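Local atomic coordinates of probable porin (Pseudomonas aeruginosa, PDB entry 2Y0H), a protein that probably acts as a porin in the outer membrane of Pseudomonas aeruginosa, forming a beta-barrel of the OprD family through which small solutes may pass. Residues 40-45 / 55-60; 100-105 / 137-142; 147-152 / 177-182; 189-194 / 211-216; 322-327 / 342-347. All coordinates share one frame; numbering follows the deposited sequence.

Contact 1 (40-45 / 55-60); sequences LRLQSG and LDATGL. With C8E ((hydroxyethyloxy)tri(ethyloxy)octane), chain K; C8E ((hydroxyethyloxy)tri(ethyloxy)octane), chain F; C8E ((hydroxyethyloxy)tri(ethyloxy)octane), chain N.
Leu40 and Leu42 pair with Gly59 and Ala57 as antiparallel hydrogen-bonded pairs, the short strand axes 4.6 Å apart and 176° from parallel. On one face Leu42 CB meets Ala57 CB at 4.1 Å, and detergent lies over this face: C2 of the C8E of chain N is 3.7 Å from Leu40 CB, and C1 of the C8E of chain F is 4.0 Å from Leu42 CD2. The opposite face is polar. Asp56, its CG anti to the carbonyl carbon (chi1 -61°), brings OD1 against CA and CB of Gln43, 3.2 Å from Gln43 CB, the two side chains crossing obliquely; OD1 also has a salt bridge to Lys98. The amide of Gln43 and the carboxylate of Asp56 are turned 69° apart, joined by a water donating to Gln43 OE1 (2.7 Å) and to Asp56 OD2. Toward the hairpin end, Ser44 OG accepts the N-H of Leu55 at 2.9 Å, while Ser44 N gives a bond to Leu55 O. Arg41 turns from the hairpin partner to a salt bridge with Asp11. Detergent on the apolar face and water and charge on the other are consistent with leucines toward the membrane and Asp56 toward the barrel interior.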
# COMPACT_ATOMS: atom_id res chain seq x y z
N LEU A 40 15.31 -2.16 -11.45
CA LEU A 40 16.73 -2.02 -11.24
C LEU A 40 16.97 -0.95 -10.19
O LEU A 40 16.60 0.21 -10.38
CB LEU A 40 17.42 -1.65 -12.56
CG LEU A 40 18.90 -1.30 -12.49
CD1 LEU A 40 19.72 -2.51 -12.04
CD2 LEU A 40 19.40 -0.78 -13.83
N ARG A 41 17.57 -1.35 -9.07
CA ARG A 41 17.84 -0.42 -7.98
C ARG A 41 19.34 -0.21 -7.81
O ARG A 41 20.08 -1.14 -7.48
CB ARG A 41 17.23 -0.94 -6.67
CG ARG A 41 15.72 -0.85 -6.62
CD ARG A 41 15.14 -1.40 -5.32
NE ARG A 41 15.33 -2.85 -5.20
CZ ARG A 41 16.16 -3.43 -4.35
NH1 ARG A 41 16.88 -2.69 -3.51
NH2 ARG A 41 16.27 -4.75 -4.32
N LEU A 42 19.79 1.01 -8.07
CA LEU A 42 21.19 1.37 -7.85
C LEU A 42 21.21 2.30 -6.65
O LEU A 42 20.42 3.24 -6.59
CB LEU A 42 21.76 2.07 -9.08
CG LEU A 42 22.48 1.28 -10.18
CD1 LEU A 42 21.91 -0.11 -10.42
CD2 LEU A 42 22.53 2.08 -11.49
N GLN A 43 22.07 2.03 -5.68
CA GLN A 43 22.15 2.90 -4.50
C GLN A 43 23.60 3.16 -4.18
O GLN A 43 24.37 2.23 -3.95
CB GLN A 43 21.45 2.28 -3.28
CG GLN A 43 20.04 1.75 -3.52
CD GLN A 43 19.56 0.87 -2.37
OE1 GLN A 43 18.95 1.35 -1.41
NE2 GLN A 43 19.84 -0.41 -2.46
N SER A 44 23.98 4.43 -4.16
CA SER A 44 25.35 4.78 -3.85
C SER A 44 25.46 4.74 -2.34
O SER A 44 24.46 4.78 -1.65
CB SER A 44 25.67 6.19 -4.33
OG SER A 44 25.22 7.14 -3.38
N GLY A 45 26.68 4.67 -1.83
CA GLY A 45 26.91 4.96 -0.43
C GLY A 45 26.82 6.47 -0.23
O GLY A 45 26.42 7.19 -1.14
N LEU A 55 23.48 9.23 -4.28
CA LEU A 55 22.63 9.19 -5.46
C LEU A 55 22.10 7.77 -5.68
O LEU A 55 22.88 6.83 -5.69
CB LEU A 55 23.41 9.65 -6.70
CG LEU A 55 22.64 9.78 -8.02
CD1 LEU A 55 21.54 10.83 -7.88
CD2 LEU A 55 23.57 10.12 -9.19
N ASP A 56 20.79 7.63 -5.82
CA ASP A 56 20.18 6.35 -6.21
C ASP A 56 19.56 6.50 -7.58
O ASP A 56 19.23 7.61 -8.02
CB ASP A 56 19.08 5.91 -5.23
CG ASP A 56 19.59 5.70 -3.82
OD1 ASP A 56 20.80 5.43 -3.66
OD2 ASP A 56 18.78 5.82 -2.87
N ALA A 57 19.39 5.37 -8.25
CA ALA A 57 18.67 5.32 -9.52
C ALA A 57 17.71 4.15 -9.46
O ALA A 57 18.06 3.09 -8.94
CB ALA A 57 19.64 5.14 -10.69
N THR A 58 16.50 4.35 -9.95
CA THR A 58 15.52 3.28 -9.99
C THR A 58 15.02 3.13 -11.42
O THR A 58 14.40 4.04 -11.95
CB THR A 58 14.34 3.54 -9.04
OG1 THR A 58 14.81 3.64 -7.69
CG2 THR A 58 13.31 2.40 -9.13
N GLY A 59 15.32 2.00 -12.05
CA GLY A 59 14.87 1.75 -13.41
C GLY A 59 13.73 0.75 -13.43
O GLY A 59 13.82 -0.29 -12.79
N LEU A 60 12.65 1.07 -14.15
CA LEU A 60 11.49 0.18 -14.21
C LEU A 60 11.15 -0.26 -15.63
O LEU A 60 11.12 0.56 -16.55
CB LEU A 60 10.25 0.83 -13.58
CG LEU A 60 10.38 1.32 -12.13
CD1 LEU A 60 10.92 2.75 -12.09
CD2 LEU A 60 9.04 1.24 -11.41
C8 C8E K . 30.79 4.61 -0.29
O9 C8E K . 30.35 5.49 -1.31
C10 C8E K . 30.39 6.86 -0.95
C11 C8E K . 30.85 7.75 -2.11
O12 C8E K . 30.02 7.62 -3.25
C13 C8E K . 29.07 8.66 -3.37
C14 C8E K . 28.52 8.77 -4.80
O15 C8E K . 29.01 7.76 -5.66
C1 C8E F . 23.64 5.71 -10.38
C2 C8E F . 23.75 5.52 -8.87
C3 C8E F . 25.22 5.43 -8.47
C4 C8E F . 25.64 4.01 -8.12
C5 C8E F . 26.84 4.05 -7.17
C1 C8E N . 15.38 -3.31 -16.95
C2 C8E N . 15.81 -2.40 -15.80
C3 C8E N . 15.19 -1.02 -15.94
C4 C8E N . 15.97 -0.10 -16.88
C5 C8E N . 15.01 0.61 -17.84
C6 C8E N . 15.25 2.12 -17.88
C7 C8E N . 14.28 2.78 -18.86
C8 C8E N . 14.98 3.65 -19.89
O9 C8E N . 14.30 3.59 -21.14
C10 C8E N . 13.52 4.73 -21.43
C11 C8E N . 13.24 4.78 -22.94
O HOH W 1 18.91 3.94 -0.75

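Contact 2 (100-105 / 137-142); sequences RYSQTQ and SSEIEG
Glu139 reaches Ser102, Gln103 and Thr104 because its chain folds back at chi2 (-65°) after CG has been set anti to the carbonyl carbon (chi1 -61°). Three donors then share its carboxylate. Ser102 OG gives a bond of 2.8 Å to OE1, on the syn lone pair. Thr104 OG1 donates to the anti lone pair of OE2 at 2.7 Å, and Gln103 N reaches OE2 at 2.9 Å from above the carboxylate plane. With both oxygens held, the rotation of the group is fixed, and the donors probably stabilise its negative charge on this exposed surface. A backbone bond from Ser138 N to Gln103 O (3.0 Å) ties the two backbone segments directly, and a water joins that oxygen to Ser138 OG. Gln103 CB rests against Ser138 O at 3.4 Å. The donors belong to a type II' beta turn from Tyr101 to Thr104, which links strands 87-101 and 104-108. Thr104 pairs with Ser137 at the end of strand 129-137, so Glu139, in the loop leading to strand 143-154, fastens that loop to the neighbouring hairpin turn.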
# COMPACT_ATOMS: atom_id res chain seq x y z
N ARG A 100 22.30 13.43 3.96
CA ARG A 100 22.17 12.88 5.30
C ARG A 100 22.99 13.66 6.32
O ARG A 100 24.13 14.08 6.05
CB ARG A 100 22.58 11.41 5.30
CG ARG A 100 22.00 10.61 6.43
CD ARG A 100 22.24 9.13 6.20
NE ARG A 100 23.67 8.82 6.17
CZ ARG A 100 24.17 7.59 6.12
NH1 ARG A 100 23.35 6.55 6.10
NH2 ARG A 100 25.49 7.41 6.10
N TYR A 101 22.40 13.87 7.50
CA TYR A 101 23.06 14.55 8.60
C TYR A 101 22.49 14.02 9.91
O TYR A 101 21.28 14.03 10.11
CB TYR A 101 22.87 16.06 8.51
CG TYR A 101 23.55 16.85 9.61
CD1 TYR A 101 24.93 17.02 9.64
CD2 TYR A 101 22.81 17.46 10.62
CE1 TYR A 101 25.55 17.75 10.64
CE2 TYR A 101 23.42 18.19 11.62
CZ TYR A 101 24.79 18.33 11.62
OH TYR A 101 25.40 19.06 12.62
N SER A 102 23.36 13.55 10.79
CA SER A 102 22.92 12.93 12.04
C SER A 102 21.86 11.88 11.76
O SER A 102 22.16 10.85 11.14
CB SER A 102 22.39 13.97 13.01
OG SER A 102 22.12 13.36 14.26
N GLN A 103 20.63 12.13 12.18
CA GLN A 103 19.54 11.17 12.00
C GLN A 103 18.47 11.69 11.03
O GLN A 103 17.32 11.27 11.07
CB GLN A 103 18.88 10.82 13.34
CG GLN A 103 19.84 10.26 14.38
CD GLN A 103 20.46 8.94 13.95
OE1 GLN A 103 19.82 8.11 13.30
NE2 GLN A 103 21.72 8.73 14.32
N THR A 104 18.86 12.63 10.18
CA THR A 104 17.91 13.26 9.27
C THR A 104 18.33 12.98 7.83
O THR A 104 19.51 13.00 7.49
CB THR A 104 17.81 14.78 9.54
OG1 THR A 104 17.40 14.99 10.90
CG2 THR A 104 16.81 15.45 8.59
N GLN A 105 17.35 12.69 6.98
CA GLN A 105 17.64 12.38 5.59
C GLN A 105 16.70 13.12 4.66
O GLN A 105 15.50 13.21 4.91
CB GLN A 105 17.53 10.87 5.35
CG GLN A 105 17.86 10.46 3.92
CD GLN A 105 18.31 9.02 3.82
OE1 GLN A 105 18.41 8.31 4.82
NE2 GLN A 105 18.59 8.57 2.60
N SER A 137 13.25 12.55 9.85
CA SER A 137 14.19 12.89 10.89
C SER A 137 13.84 12.17 12.17
O SER A 137 12.70 12.19 12.61
CB SER A 137 14.22 14.41 11.10
OG SER A 137 15.19 14.77 12.05
N SER A 138 14.85 11.52 12.76
CA SER A 138 14.67 10.72 13.96
C SER A 138 15.72 11.11 14.99
O SER A 138 16.40 10.25 15.55
CB SER A 138 14.83 9.24 13.62
OG SER A 138 13.94 8.88 12.57
N GLU A 139 15.86 12.41 15.21
CA GLU A 139 16.87 12.95 16.11
C GLU A 139 16.57 12.63 17.57
O GLU A 139 17.49 12.43 18.36
CB GLU A 139 16.99 14.47 15.95
CG GLU A 139 17.39 14.94 14.56
CD GLU A 139 18.79 14.50 14.17
OE1 GLU A 139 19.61 14.25 15.08
OE2 GLU A 139 19.06 14.42 12.96
N ILE A 140 15.29 12.59 17.92
CA ILE A 140 14.86 12.37 19.30
C ILE A 140 14.37 10.94 19.49
O ILE A 140 13.59 10.44 18.68
CB ILE A 140 13.74 13.34 19.71
CG1 ILE A 140 14.29 14.75 19.92
CG2 ILE A 140 13.05 12.88 21.00
CD1 ILE A 140 14.57 15.50 18.65
N GLU A 141 14.81 10.29 20.57
CA GLU A 141 14.44 8.90 20.85
C GLU A 141 12.95 8.66 20.69
O GLU A 141 12.14 9.38 21.26
CB GLU A 141 14.88 8.52 22.27
CG GLU A 141 16.38 8.34 22.45
CD GLU A 141 16.76 7.97 23.88
OE1 GLU A 141 15.87 7.59 24.66
OE2 GLU A 141 17.97 8.07 24.21
N GLY A 142 12.60 7.63 19.92
CA GLY A 142 11.22 7.21 19.78
C GLY A 142 10.35 8.12 18.91
O GLY A 142 9.14 7.89 18.79
O HOH W 2 14.99 9.19 10.07

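Contact 3 (147-152 / 177-182); sequences AGQLWK and EFNLAG
Gln149 and Asn179 lie side by side and point the same way, their amide planes 34° apart. Gln149 is fully extended, with CG anti to the backbone N (chi1 -172°), and this carries NE2 to Asn179 OD1 at 2.9 Å. The bond is in plane at both ends: OD1 lies in the amide plane of Gln149, and the N-H meets a lone pair of OD1. Trp151 NE1 donates to Gln149 OE1 at 2.7 Å, within the indole plane, and Asn179 ND2 donates to the anti lone pair of Glu177 OE2 at 2.8 Å and to Gln199, one strand further on. The result is a directional chain of bonds from Trp151 through Gln149 and Asn179 to Glu177. Strands 143-154 and 178-186 are antiparallel neighbours in the porin barrel, the axes of their segments here 4.7 Å apart at closest approach, and this series of bonds runs across one face of their sheet. On the other face Leu150 and Phe178 also lie side by side, Leu150 CD1 touching Phe178 CD2 at 3.8 Å. Leu180 CD1 folds over Gly148, 3.6 Å from Gly148 N, where the glycine has no side chain in its way. Strand 111-115 covers part of this face, through Leu111 and Pro113 on Leu150 and Leu115 on Leu180, while Met164 and Leu277 meet Phe178. Trp151 and Lys152 both face Asp131 in a classic beta bulge.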
# COMPACT_ATOMS: atom_id res chain seq x y z
N ALA A 147 8.25 15.19 6.52
CA ALA A 147 7.71 16.31 5.77
C ALA A 147 8.09 16.08 4.33
O ALA A 147 9.23 15.73 4.03
CB ALA A 147 8.26 17.65 6.29
N GLY A 148 7.12 16.24 3.44
CA GLY A 148 7.38 15.94 2.05
C GLY A 148 6.46 16.65 1.09
O GLY A 148 5.42 17.18 1.46
N GLN A 149 6.86 16.67 -0.17
CA GLN A 149 5.99 17.14 -1.21
C GLN A 149 6.16 16.23 -2.41
O GLN A 149 7.29 15.97 -2.83
CB GLN A 149 6.33 18.58 -1.58
CG GLN A 149 5.35 19.24 -2.54
CD GLN A 149 5.79 20.64 -2.92
OE1 GLN A 149 6.73 20.80 -3.70
NE2 GLN A 149 5.15 21.66 -2.35
N LEU A 150 5.05 15.74 -2.94
CA LEU A 150 5.06 14.95 -4.17
C LEU A 150 4.51 15.79 -5.32
O LEU A 150 3.52 16.54 -5.13
CB LEU A 150 4.23 13.68 -4.00
CG LEU A 150 4.47 12.88 -2.71
CD1 LEU A 150 3.56 11.66 -2.71
CD2 LEU A 150 5.94 12.46 -2.59
N TRP A 151 5.14 15.68 -6.49
CA TRP A 151 4.78 16.52 -7.64
C TRP A 151 4.12 15.69 -8.73
O TRP A 151 3.29 16.21 -9.49
CB TRP A 151 5.99 17.25 -8.20
CG TRP A 151 6.92 17.77 -7.15
CD1 TRP A 151 6.60 18.59 -6.11
CD2 TRP A 151 8.32 17.49 -7.03
NE1 TRP A 151 7.72 18.84 -5.35
CE2 TRP A 151 8.79 18.18 -5.89
CE3 TRP A 151 9.23 16.73 -7.78
CZ2 TRP A 151 10.11 18.12 -5.47
CZ3 TRP A 151 10.55 16.69 -7.36
CH2 TRP A 151 10.98 17.38 -6.22
N LYS A 152 4.47 14.42 -8.83
CA LYS A 152 3.83 13.55 -9.81
C LYS A 152 3.76 12.08 -9.43
O LYS A 152 4.60 11.57 -8.70
CB LYS A 152 4.44 13.68 -11.21
CG LYS A 152 5.93 13.91 -11.26
CD LYS A 152 6.45 13.72 -12.69
CE LYS A 152 5.66 14.56 -13.69
NZ LYS A 152 5.85 16.02 -13.48
N GLU A 177 0.80 19.24 -6.73
CA GLU A 177 1.36 19.47 -5.41
C GLU A 177 0.62 18.72 -4.30
O GLU A 177 -0.48 19.08 -3.90
CB GLU A 177 1.42 20.98 -5.12
CG GLU A 177 1.85 21.34 -3.72
CD GLU A 177 2.02 22.84 -3.53
OE1 GLU A 177 2.18 23.56 -4.55
OE2 GLU A 177 2.00 23.29 -2.37
N PHE A 178 1.26 17.67 -3.80
CA PHE A 178 0.74 16.93 -2.66
C PHE A 178 1.67 17.15 -1.48
O PHE A 178 2.83 16.73 -1.50
CB PHE A 178 0.63 15.44 -2.96
CG PHE A 178 0.08 14.64 -1.82
CD1 PHE A 178 -1.26 14.74 -1.48
CD2 PHE A 178 0.90 13.80 -1.08
CE1 PHE A 178 -1.78 14.01 -0.43
CE2 PHE A 178 0.37 13.06 -0.03
CZ PHE A 178 -0.96 13.17 0.30
N ASN A 179 1.17 17.82 -0.46
CA ASN A 179 1.97 18.12 0.71
C ASN A 179 1.65 17.17 1.84
O ASN A 179 0.48 16.87 2.10
CB ASN A 179 1.74 19.57 1.15
CG ASN A 179 2.24 20.58 0.13
OD1 ASN A 179 3.35 20.44 -0.40
ND2 ASN A 179 1.43 21.60 -0.16
N LEU A 180 2.69 16.68 2.52
CA LEU A 180 2.49 15.76 3.63
C LEU A 180 3.42 16.06 4.81
O LEU A 180 4.56 16.49 4.63
CB LEU A 180 2.68 14.31 3.15
CG LEU A 180 4.05 13.88 2.63
CD1 LEU A 180 4.95 13.38 3.77
CD2 LEU A 180 3.90 12.80 1.55
N ALA A 181 2.92 15.84 6.01
CA ALA A 181 3.72 16.05 7.21
C ALA A 181 3.22 15.07 8.25
O ALA A 181 2.02 14.82 8.33
CB ALA A 181 3.60 17.48 7.71
N GLY A 182 4.14 14.51 9.03
CA GLY A 182 3.76 13.51 9.99
C GLY A 182 4.69 13.34 11.17
O GLY A 182 5.84 13.78 11.16

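Contact 4 (189-194 / 211-216); sequences PRLSAS and LLHTLP
Leu191 and Leu211 cross obliquely on one face of the sheet and touch through methyls, CD1 to CD2 at 3.3 Å, tighter than normal van der Waals contact, so their exact placing is doubtful. Beside them, Leu191 CB comes to the edge of the His213 imidazole, 4.2 Å from CD2. The opposite face carries Ser192 and Leu212, where Ser192 OG lies 3.7 Å from Leu212 CB. Further along, Arg190 passes its aliphatic part across Pro216 at about a right angle, CD to CD 3.6 Å, the chain bending about CG-CD (chi3 -70°). Its NH1 ends 4.2 Å from His213 NE2. The backbone sets these positions: Ser192 and Leu212 exchange two N-H...O bonds, and Thr214 N donates to Arg190 O at 2.8 Å. Just before the segment, Thr188 OG1 accepts the N-H of Arg190. The contact joins the start of strand 191-200 to the end of strand 204-216 in one hairpin, flanked by strands 178-186 (Tyr185 with Ala193) and 221-234 (Ser225 with His213).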
# COMPACT_ATOMS: atom_id res chain seq x y z
N PRO A 189 7.38 0.45 24.14
CA PRO A 189 7.60 -0.48 23.03
C PRO A 189 6.32 -1.26 22.68
O PRO A 189 6.30 -2.00 21.71
CB PRO A 189 8.67 -1.43 23.57
CG PRO A 189 9.27 -0.71 24.74
CD PRO A 189 8.16 0.08 25.33
N ARG A 190 5.27 -1.06 23.49
CA ARG A 190 3.97 -1.69 23.26
C ARG A 190 2.97 -0.73 22.60
O ARG A 190 1.99 -1.16 21.99
CB ARG A 190 3.36 -2.17 24.59
CG ARG A 190 3.78 -3.56 25.07
CD ARG A 190 3.21 -3.84 26.46
NE ARG A 190 3.85 -3.02 27.50
CZ ARG A 190 3.32 -1.93 28.05
NH1 ARG A 190 2.12 -1.50 27.68
NH2 ARG A 190 4.00 -1.26 28.98
N LEU A 191 3.23 0.57 22.73
CA LEU A 191 2.25 1.59 22.36
C LEU A 191 2.86 2.75 21.59
O LEU A 191 3.72 3.47 22.10
CB LEU A 191 1.58 2.13 23.62
CG LEU A 191 0.68 3.35 23.43
CD1 LEU A 191 -0.49 3.03 22.53
CD2 LEU A 191 0.17 3.82 24.77
N SER A 192 2.39 2.94 20.36
CA SER A 192 2.83 4.06 19.55
C SER A 192 1.65 4.77 18.90
O SER A 192 0.59 4.17 18.70
CB SER A 192 3.82 3.60 18.49
OG SER A 192 3.21 2.64 17.66
N ALA A 193 1.83 6.04 18.59
CA ALA A 193 0.78 6.82 17.97
C ALA A 193 1.35 7.56 16.77
O ALA A 193 2.54 7.88 16.72
CB ALA A 193 0.19 7.80 18.97
N SER A 194 0.49 7.81 15.78
CA SER A 194 0.91 8.47 14.56
C SER A 194 -0.09 9.51 14.14
O SER A 194 -1.30 9.28 14.22
CB SER A 194 1.06 7.46 13.43
OG SER A 194 2.21 6.68 13.63
N LEU A 211 -3.38 4.62 16.27
CA LEU A 211 -2.98 4.18 17.59
C LEU A 211 -2.66 2.70 17.49
O LEU A 211 -3.55 1.88 17.23
CB LEU A 211 -4.13 4.43 18.56
CG LEU A 211 -3.80 4.93 19.96
CD1 LEU A 211 -5.07 5.41 20.65
CD2 LEU A 211 -3.14 3.83 20.77
N LEU A 212 -1.39 2.36 17.67
CA LEU A 212 -0.97 0.96 17.60
C LEU A 212 -0.60 0.40 18.98
O LEU A 212 0.39 0.83 19.59
CB LEU A 212 0.19 0.79 16.61
CG LEU A 212 0.70 -0.64 16.50
CD1 LEU A 212 -0.43 -1.55 16.04
CD2 LEU A 212 1.91 -0.71 15.55
N HIS A 213 -1.40 -0.55 19.46
CA HIS A 213 -1.13 -1.18 20.75
C HIS A 213 -0.90 -2.69 20.64
O HIS A 213 -1.72 -3.43 20.09
CB HIS A 213 -2.26 -0.91 21.76
CG HIS A 213 -1.98 -1.45 23.12
ND1 HIS A 213 -2.62 -2.56 23.63
CD2 HIS A 213 -1.11 -1.05 24.08
CE1 HIS A 213 -2.16 -2.82 24.84
NE2 HIS A 213 -1.24 -1.92 25.13
N THR A 214 0.25 -3.14 21.15
CA THR A 214 0.57 -4.56 21.20
C THR A 214 0.61 -5.02 22.66
O THR A 214 1.36 -4.48 23.48
CB THR A 214 1.90 -4.88 20.48
OG1 THR A 214 1.79 -4.57 19.09
CG2 THR A 214 2.24 -6.35 20.62
N LEU A 215 -0.24 -5.99 22.98
CA LEU A 215 -0.38 -6.50 24.33
C LEU A 215 0.13 -7.94 24.37
O LEU A 215 -0.46 -8.82 23.75
CB LEU A 215 -1.86 -6.46 24.76
CG LEU A 215 -2.24 -7.08 26.11
CD1 LEU A 215 -1.74 -6.22 27.28
CD2 LEU A 215 -3.75 -7.32 26.25
N PRO A 216 1.22 -8.19 25.11
CA PRO A 216 1.70 -9.57 25.28
C PRO A 216 0.74 -10.36 26.16
O PRO A 216 0.17 -9.81 27.09
CB PRO A 216 3.05 -9.40 25.99
CG PRO A 216 3.39 -7.92 25.86
CD PRO A 216 2.07 -7.22 25.82

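Contact 5 (322-327 / 342-347); sequences TRYVQG and WERNTD. With C8E ((hydroxyethyloxy)tri(ethyloxy)octane), chain L.
Arg323 gives two bonds to a single oxygen, Asn345 OD1, from NE at 3.2 Å and from NH2 at 3.3 Å, both within the guanidinium plane. Extended from CG to NE, the arginine reaches across to Asn345, whose amide plane is turned 55° from the guanidinium. Ala290 N also donates to OD1, and Asn345 ND2 is spent on Glu343 OE2 at 3.0 Å, fixing the amide at both ends. Glu343 in turn accepts from the backbone of Tyr291 and Gln292. On the opposite face Tyr324 CE1 packs on Trp342 CE3 at 3.5 Å, the rings oblique, planes at 33°, and Tyr324 CD1 lies over one face of the Arg344 guanidinium. A C8E lies at the edge of the indole, its C10 3.4 Å from Trp342 CD1. Strands 318-330 and 339-351 form an antiparallel barrel hairpin whose aromatic face by detergent and charged face against the loop with Met289 to Phe294 are consistent with membrane and pore sides; Arg323, near Arg305 and Arg365, fits the arginine row of OprD-family pores.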
# COMPACT_ATOMS: atom_id res chain seq x y z
N THR A 322 -6.00 -16.56 4.71
CA THR A 322 -7.34 -16.49 4.15
C THR A 322 -8.15 -15.46 4.93
O THR A 322 -8.09 -15.39 6.16
CB THR A 322 -8.04 -17.86 4.11
OG1 THR A 322 -9.25 -17.76 3.34
CG2 THR A 322 -8.34 -18.37 5.52
N ARG A 323 -8.88 -14.62 4.21
CA ARG A 323 -9.61 -13.55 4.85
C ARG A 323 -10.91 -13.31 4.09
O ARG A 323 -11.01 -13.62 2.90
CB ARG A 323 -8.77 -12.27 4.92
CG ARG A 323 -8.31 -11.76 3.55
CD ARG A 323 -7.37 -10.55 3.67
NE ARG A 323 -6.86 -10.14 2.36
CZ ARG A 323 -5.83 -9.33 2.17
NH1 ARG A 323 -5.17 -8.83 3.20
NH2 ARG A 323 -5.46 -9.03 0.94
N TYR A 324 -11.89 -12.77 4.79
CA TYR A 324 -13.20 -12.53 4.23
C TYR A 324 -13.67 -11.18 4.75
O TYR A 324 -13.55 -10.89 5.94
CB TYR A 324 -14.17 -13.65 4.64
CG TYR A 324 -15.62 -13.39 4.29
CD1 TYR A 324 -16.14 -13.78 3.06
CD2 TYR A 324 -16.46 -12.75 5.18
CE1 TYR A 324 -17.47 -13.55 2.74
CE2 TYR A 324 -17.79 -12.51 4.88
CZ TYR A 324 -18.28 -12.92 3.65
OH TYR A 324 -19.60 -12.67 3.34
N VAL A 325 -14.19 -10.36 3.86
CA VAL A 325 -14.71 -9.05 4.23
C VAL A 325 -16.09 -8.90 3.63
O VAL A 325 -16.31 -9.24 2.47
CB VAL A 325 -13.83 -7.92 3.69
CG1 VAL A 325 -14.51 -6.56 3.92
CG2 VAL A 325 -12.45 -7.96 4.33
N GLN A 326 -17.01 -8.38 4.43
CA GLN A 326 -18.38 -8.22 3.99
C GLN A 326 -18.79 -6.77 4.22
O GLN A 326 -18.66 -6.25 5.33
CB GLN A 326 -19.28 -9.17 4.78
CG GLN A 326 -20.76 -9.12 4.41
CD GLN A 326 -21.54 -10.26 5.05
OE1 GLN A 326 -21.16 -11.42 4.92
NE2 GLN A 326 -22.61 -9.93 5.76
N GLY A 327 -19.30 -6.13 3.17
CA GLY A 327 -19.68 -4.72 3.22
C GLY A 327 -21.16 -4.46 2.95
O GLY A 327 -21.80 -5.20 2.21
N TRP A 342 -19.15 -8.66 -0.87
CA TRP A 342 -18.23 -9.44 -0.07
C TRP A 342 -17.04 -9.93 -0.89
O TRP A 342 -17.12 -10.06 -2.11
CB TRP A 342 -18.92 -10.62 0.63
CG TRP A 342 -19.48 -11.70 -0.24
CD1 TRP A 342 -20.79 -11.85 -0.61
CD2 TRP A 342 -18.78 -12.84 -0.78
NE1 TRP A 342 -20.94 -13.00 -1.37
CE2 TRP A 342 -19.72 -13.62 -1.48
CE3 TRP A 342 -17.45 -13.27 -0.75
CZ2 TRP A 342 -19.38 -14.80 -2.15
CZ3 TRP A 342 -17.11 -14.44 -1.41
CH2 TRP A 342 -18.07 -15.20 -2.10
N GLU A 343 -15.92 -10.17 -0.22
CA GLU A 343 -14.75 -10.69 -0.90
C GLU A 343 -14.05 -11.70 -0.01
O GLU A 343 -13.97 -11.53 1.20
CB GLU A 343 -13.80 -9.55 -1.28
CG GLU A 343 -12.63 -9.99 -2.18
CD GLU A 343 -11.78 -8.82 -2.71
OE1 GLU A 343 -12.31 -7.70 -2.88
OE2 GLU A 343 -10.57 -9.03 -2.97
N ARG A 344 -13.55 -12.76 -0.63
CA ARG A 344 -12.66 -13.67 0.06
C ARG A 344 -11.33 -13.71 -0.69
O ARG A 344 -11.31 -13.70 -1.91
CB ARG A 344 -13.28 -15.07 0.14
CG ARG A 344 -12.30 -16.15 0.57
CD ARG A 344 -12.84 -16.90 1.78
NE ARG A 344 -14.28 -17.10 1.67
CZ ARG A 344 -15.02 -17.73 2.58
NH1 ARG A 344 -14.43 -18.25 3.65
NH2 ARG A 344 -16.33 -17.86 2.40
N ASN A 345 -10.24 -13.74 0.07
CA ASN A 345 -8.89 -13.85 -0.48
C ASN A 345 -8.22 -15.03 0.20
O ASN A 345 -8.21 -15.11 1.43
CB ASN A 345 -8.05 -12.61 -0.16
CG ASN A 345 -8.48 -11.38 -0.94
OD1 ASN A 345 -8.09 -10.26 -0.61
ND2 ASN A 345 -9.27 -11.58 -1.98
N THR A 346 -7.67 -15.94 -0.59
CA THR A 346 -6.86 -17.01 -0.04
C THR A 346 -5.52 -16.97 -0.73
O THR A 346 -5.43 -17.07 -1.95
CB THR A 346 -7.52 -18.38 -0.22
OG1 THR A 346 -8.76 -18.41 0.49
CG2 THR A 346 -6.61 -19.48 0.32
N ASP A 347 -4.47 -16.80 0.06
CA ASP A 347 -3.12 -16.73 -0.47
C ASP A 347 -2.30 -17.88 0.08
O ASP A 347 -2.33 -18.15 1.28
CB ASP A 347 -2.45 -15.40 -0.10
CG ASP A 347 -3.09 -14.23 -0.79
OD1 ASP A 347 -3.79 -14.48 -1.79
OD2 ASP A 347 -2.90 -13.08 -0.35
C7 C8E L . -23.85 -10.54 1.89
C8 C8E L . -24.42 -9.43 1.00
O9 C8E L . -23.65 -9.33 -0.19
C10 C8E L . -23.83 -10.42 -1.07
C11 C8E L . -24.06 -9.93 -2.50
O12 C8E L . -24.86 -10.84 -3.22

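All five contacts belong to one closed antiparallel barrel and follow in series along the chain. Contacts 1 and 2 lie on neighbouring strands, 51-64 and 87-101, and their nearest atoms are about 6 Å apart; contacts 3 and 4 likewise sit on neighbouring strands 178-186 and 191-200, about 7 Å apart at the nearest atoms. Contact 2 is also about 7 Å from contacts 3 and 4, nearest atoms again. Contact 5 lies beyond the chain's centre from contacts 1, 2 and 3, its centre about 37 Å from that of contact 1 and 40 Å from that of contact 2. Bound detergent at contacts 1, 3 and 5 is consistent with membrane-facing surface on distant parts of the wall.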